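Proabylysin (Pyrococcus abyssi, PDB 4JIU) is the zymogen of a minimal soluble zinc-dependent metallopeptidase of the gluzincin type, probably cleaving peptide bonds once activated. Local coordinates at residues T39-D43 and I57-L62. The protein carries 1 engineered substitution. Numbering follows the deposited sequence. Where two conformers were deposited one is given.
Sequences TITLD and ILIHEL. With ZN (zinc ion), chain B.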
ATOM      1  N   THR A  39      10.172  -4.016   4.017  1.00 10.64           N
ATOM      2  CA  THR A  39      10.088  -3.892   2.571  1.00 10.26           C
ATOM      3  C   THR A  39       8.618  -3.939   2.141  1.00  9.29           C
ATOM      4  O   THR A  39       7.766  -4.519   2.808  1.00 10.50           O
ATOM      5  CB  THR A  39      10.855  -4.988   1.821  1.00 10.93           C
ATOM      6  OG1 THR A  39      10.262  -6.282   2.126  1.00 12.09           O
ATOM      7  CG2 THR A  39      12.333  -4.992   2.206  1.00 12.84           C
ATOM      8  N   ILE A  40       8.400  -3.327   1.002  1.00  9.20           N
ATOM      9  CA  ILE A  40       7.141  -3.427   0.259  1.00  9.15           C
ATOM     10  C   ILE A  40       7.492  -3.987  -1.115  1.00  9.95           C
ATOM     11  O   ILE A  40       8.328  -3.387  -1.793  1.00 11.79           O
ATOM     12  CB  ILE A  40       6.422  -2.090   0.131  1.00 10.00           C
ATOM     13  CG1 ILE A  40       6.087  -1.454   1.481  1.00 10.36           C
ATOM     14  CG2 ILE A  40       5.216  -2.283  -0.793  1.00 11.35           C
ATOM     15  CD1 ILE A  40       5.610  -0.030   1.434  1.00 11.93           C
ATOM     16  N   THR A  41       6.914  -5.109  -1.492  1.00 10.28           N
ATOM     17  CA  THR A  41       7.116  -5.674  -2.824  1.00 10.87           C
ATOM     18  C   THR A  41       5.867  -5.472  -3.633  1.00 11.26           C
ATOM     19  O   THR A  41       4.756  -5.771  -3.185  1.00 12.20           O
ATOM     20  CB  THR A  41       7.464  -7.159  -2.676  1.00 12.42           C
ATOM     21  OG1 THR A  41       8.661  -7.310  -1.897  1.00 13.85           O
ATOM     22  CG2 THR A  41       7.728  -7.762  -4.047  1.00 15.16           C
ATOM     23  N   LEU A  42       6.043  -4.938  -4.856  1.00 11.94           N
ATOM     24  CA  LEU A  42       4.980  -4.599  -5.748  1.00 11.38           C
ATOM     25  C   LEU A  42       5.151  -5.406  -7.032  1.00 11.50           C
ATOM     26  O   LEU A  42       6.263  -5.462  -7.574  1.00 12.31           O
ATOM     27  CB  LEU A  42       5.029  -3.127  -6.173  1.00 13.01           C
ATOM     28  CG  LEU A  42       5.059  -2.099  -5.011  1.00 12.30           C
ATOM     29  CD1 LEU A  42       5.310  -0.731  -5.612  1.00 15.24           C
ATOM     30  CD2 LEU A  42       3.801  -2.203  -4.187  1.00 12.76           C
ATOM     31  N   ASP A  43       4.073  -5.909  -7.547  1.00 11.78           N
ATOM     32  CA  ASP A  43       4.062  -6.504  -8.894  1.00 12.35           C
ATOM     33  C   ASP A  43       4.252  -5.403  -9.922  1.00 12.47           C
ATOM     34  O   ASP A  43       3.766  -4.298  -9.708  1.00 13.61           O
ATOM     35  CB  ASP A  43       2.752  -7.220  -9.124  1.00 13.80           C
ATOM     36  CG  ASP A  43       2.730  -7.963 -10.429  1.00 15.52           C
ATOM     37  OD1 ASP A  43       2.348  -7.343 -11.446  1.00 17.45           O
ATOM     38  OD2 ASP A  43       3.118  -9.151 -10.452  1.00 15.92           O
ATOM     39  N   ILE A  57      -2.037   1.743  -2.679  1.00  9.24           N
ATOM     40  CA  ILE A  57      -1.286   0.535  -2.391  1.00  9.30           C
ATOM     41  C   ILE A  57      -0.152   0.809  -1.405  1.00  9.14           C
ATOM     42  O   ILE A  57       0.050   0.041  -0.470  1.00  9.77           O
ATOM     43  CB  ILE A  57      -0.790  -0.124  -3.700  1.00  9.91           C
ATOM     44  CG1 ILE A  57      -1.988  -0.610  -4.529  1.00 11.99           C
ATOM     45  CG2 ILE A  57       0.200  -1.227  -3.389  1.00 11.88           C
ATOM     46  CD1 ILE A  57      -1.658  -0.982  -5.916  1.00 14.64           C
ATOM     47  N   LEU A  58       0.614   1.864  -1.645  1.00  9.35           N
ATOM     48  CA  LEU A  58       1.699   2.205  -0.745  1.00  9.23           C
ATOM     49  C   LEU A  58       1.200   2.490   0.649  1.00  8.96           C
ATOM     50  O   LEU A  58       1.807   2.058   1.640  1.00 10.07           O
ATOM     51  CB  LEU A  58       2.503   3.370  -1.312  1.00 10.93           C
ATOM     52  CG  LEU A  58       3.321   3.033  -2.559  1.00 11.85           C
ATOM     53  CD1 LEU A  58       3.993   4.295  -3.085  1.00 16.53           C
ATOM     54  CD2 LEU A  58       4.364   1.978  -2.336  1.00 13.65           C
ATOM     55  N   ILE A  59       0.127   3.279   0.787  1.00  9.13           N
ATOM     56  CA  ILE A  59      -0.446   3.594   2.081  1.00  8.89           C
ATOM     57  C   ILE A  59      -0.951   2.327   2.756  1.00  8.51           C
ATOM     58  O   ILE A  59      -0.712   2.175   3.980  1.00  9.51           O
ATOM     59  CB  ILE A  59      -1.530   4.663   1.944  1.00  9.36           C
ATOM     60  CG1 ILE A  59      -0.966   6.061   1.652  1.00 10.34           C
ATOM     61  CG2 ILE A  59      -2.455   4.678   3.162  1.00 10.08           C
ATOM     62  CD1 ILE A  59      -0.258   6.707   2.820  1.00 11.26           C
ATOM     63  N   HIS A  60      -1.635   1.467   2.033  1.00  9.10           N
ATOM     64  CA  HIS A  60      -2.143   0.221   2.586  1.00  8.81           C
ATOM     65  C   HIS A  60      -1.010  -0.605   3.131  1.00  8.43           C
ATOM     66  O   HIS A  60      -1.066  -1.148   4.255  1.00  9.21           O
ATOM     67  CB  HIS A  60      -2.955  -0.489   1.500  1.00  9.40           C
ATOM     68  CG  HIS A  60      -3.553  -1.785   1.969  1.00  9.02           C
ATOM     69  ND1 HIS A  60      -4.908  -1.938   2.146  1.00 10.23           N
ATOM     70  CD2 HIS A  60      -3.069  -3.010   2.279  1.00  9.43           C
ATOM     71  CE1 HIS A  60      -5.198  -3.168   2.552  1.00 10.76           C
ATOM     72  NE2 HIS A  60      -4.054  -3.847   2.671  1.00 10.77           N
ATOM     73  N   GLU A  61       0.031  -0.777   2.315  1.00  8.71           N
ATOM     74  CA  GLU A  61       1.143  -1.618   2.762  1.00  8.84           C
ATOM     75  C   GLU A  61       1.946  -0.989   3.917  1.00  8.78           C
ATOM     76  O   GLU A  61       2.299  -1.655   4.866  1.00  9.27           O
ATOM     77  CB  GLU A  61       2.018  -2.010   1.596  1.00  9.29           C
ATOM     78  CG  GLU A  61       1.293  -2.813   0.529  1.00  9.98           C
ATOM     79  CD  GLU A  61       0.647  -4.079   1.030  1.00 11.63           C
ATOM     80  OE1 GLU A  61       0.986  -4.673   2.056  1.00 14.37           O
ATOM     81  OE2 GLU A  61      -0.300  -4.521   0.311  1.00 13.49           O
ATOM     82  N   LEU A  62       2.156   0.330   3.861  1.00  8.74           N
ATOM     83  CA  LEU A  62       2.806   1.030   4.938  0.59  9.55           C
ATOM     84  C   LEU A  62       1.964   0.927   6.217  1.00  9.52           C
ATOM     85  O   LEU A  62       2.539   0.819   7.307  1.00 10.77           O
ATOM     86  CB  LEU A  62       3.060   2.515   4.663  0.59  9.83           C
ATOM     87  CG  LEU A  62       4.198   2.806   3.704  0.59 10.37           C
ATOM     88  CD1 LEU A  62       4.176   4.260   3.296  0.59 16.30           C
ATOM     89  CD2 LEU A  62       5.556   2.455   4.303  0.59 11.90           C
TER
HETATM   90 ZN    ZN B 201      -3.781  -5.577   3.598  0.96 10.19          ZN
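Ile-40 and Leu-42 of strand 39-42 pack against one side of residues 57-62 of helix 51-67, the two axes passing 9.5 Å apart and running roughly antiparallel at 140°. The backbones come nearest where Ile-40 faces Glu-61; no hydrogen bond links the segments, and aliphatic carbons make the contact. Ile-40 contributes the largest share of the buried surface, its CB directed toward the helix. With CG1 anti to its carbonyl carbon (chi1 -59°) and an extended chi2, its CD1 approaches Leu-58 CD2 and, in one of the two deposited conformers of Leu-62, lies 3.8 Å from Leu-62 CD2. The other branch, CG2, lies 4.0 Å from Glu-61 CB, against the aliphatic base of that side chain. An alanine here would probably open a gap between strand and helix, leaving Glu-61 CB and the end of Leu-58 without the contacts of CG2 and CD1. Leu-42 meets the helix one turn earlier, its CD2 3.8 Å from Ile-57 CG2, while its CD1 lies 4.4 Å from Leu-58 CD2. Beyond CB the Glu-61 chain bends at chi2 (-57°), carrying its carboxylate away from the strand to the vicinity of Val-105 at the C-terminus. His-60 takes no part in the packing; its NE2 binds zinc at 2.0 Å, its ND1 is hydrogen-bonded to Tyr-56 OH, and His-64, His-72 and the carbonyl O of Val-105 complete the metal site, consistent with a zymogen. As expected of a minigluzincin, a sheet strand covers the helix carrying the HExxH zinc motif.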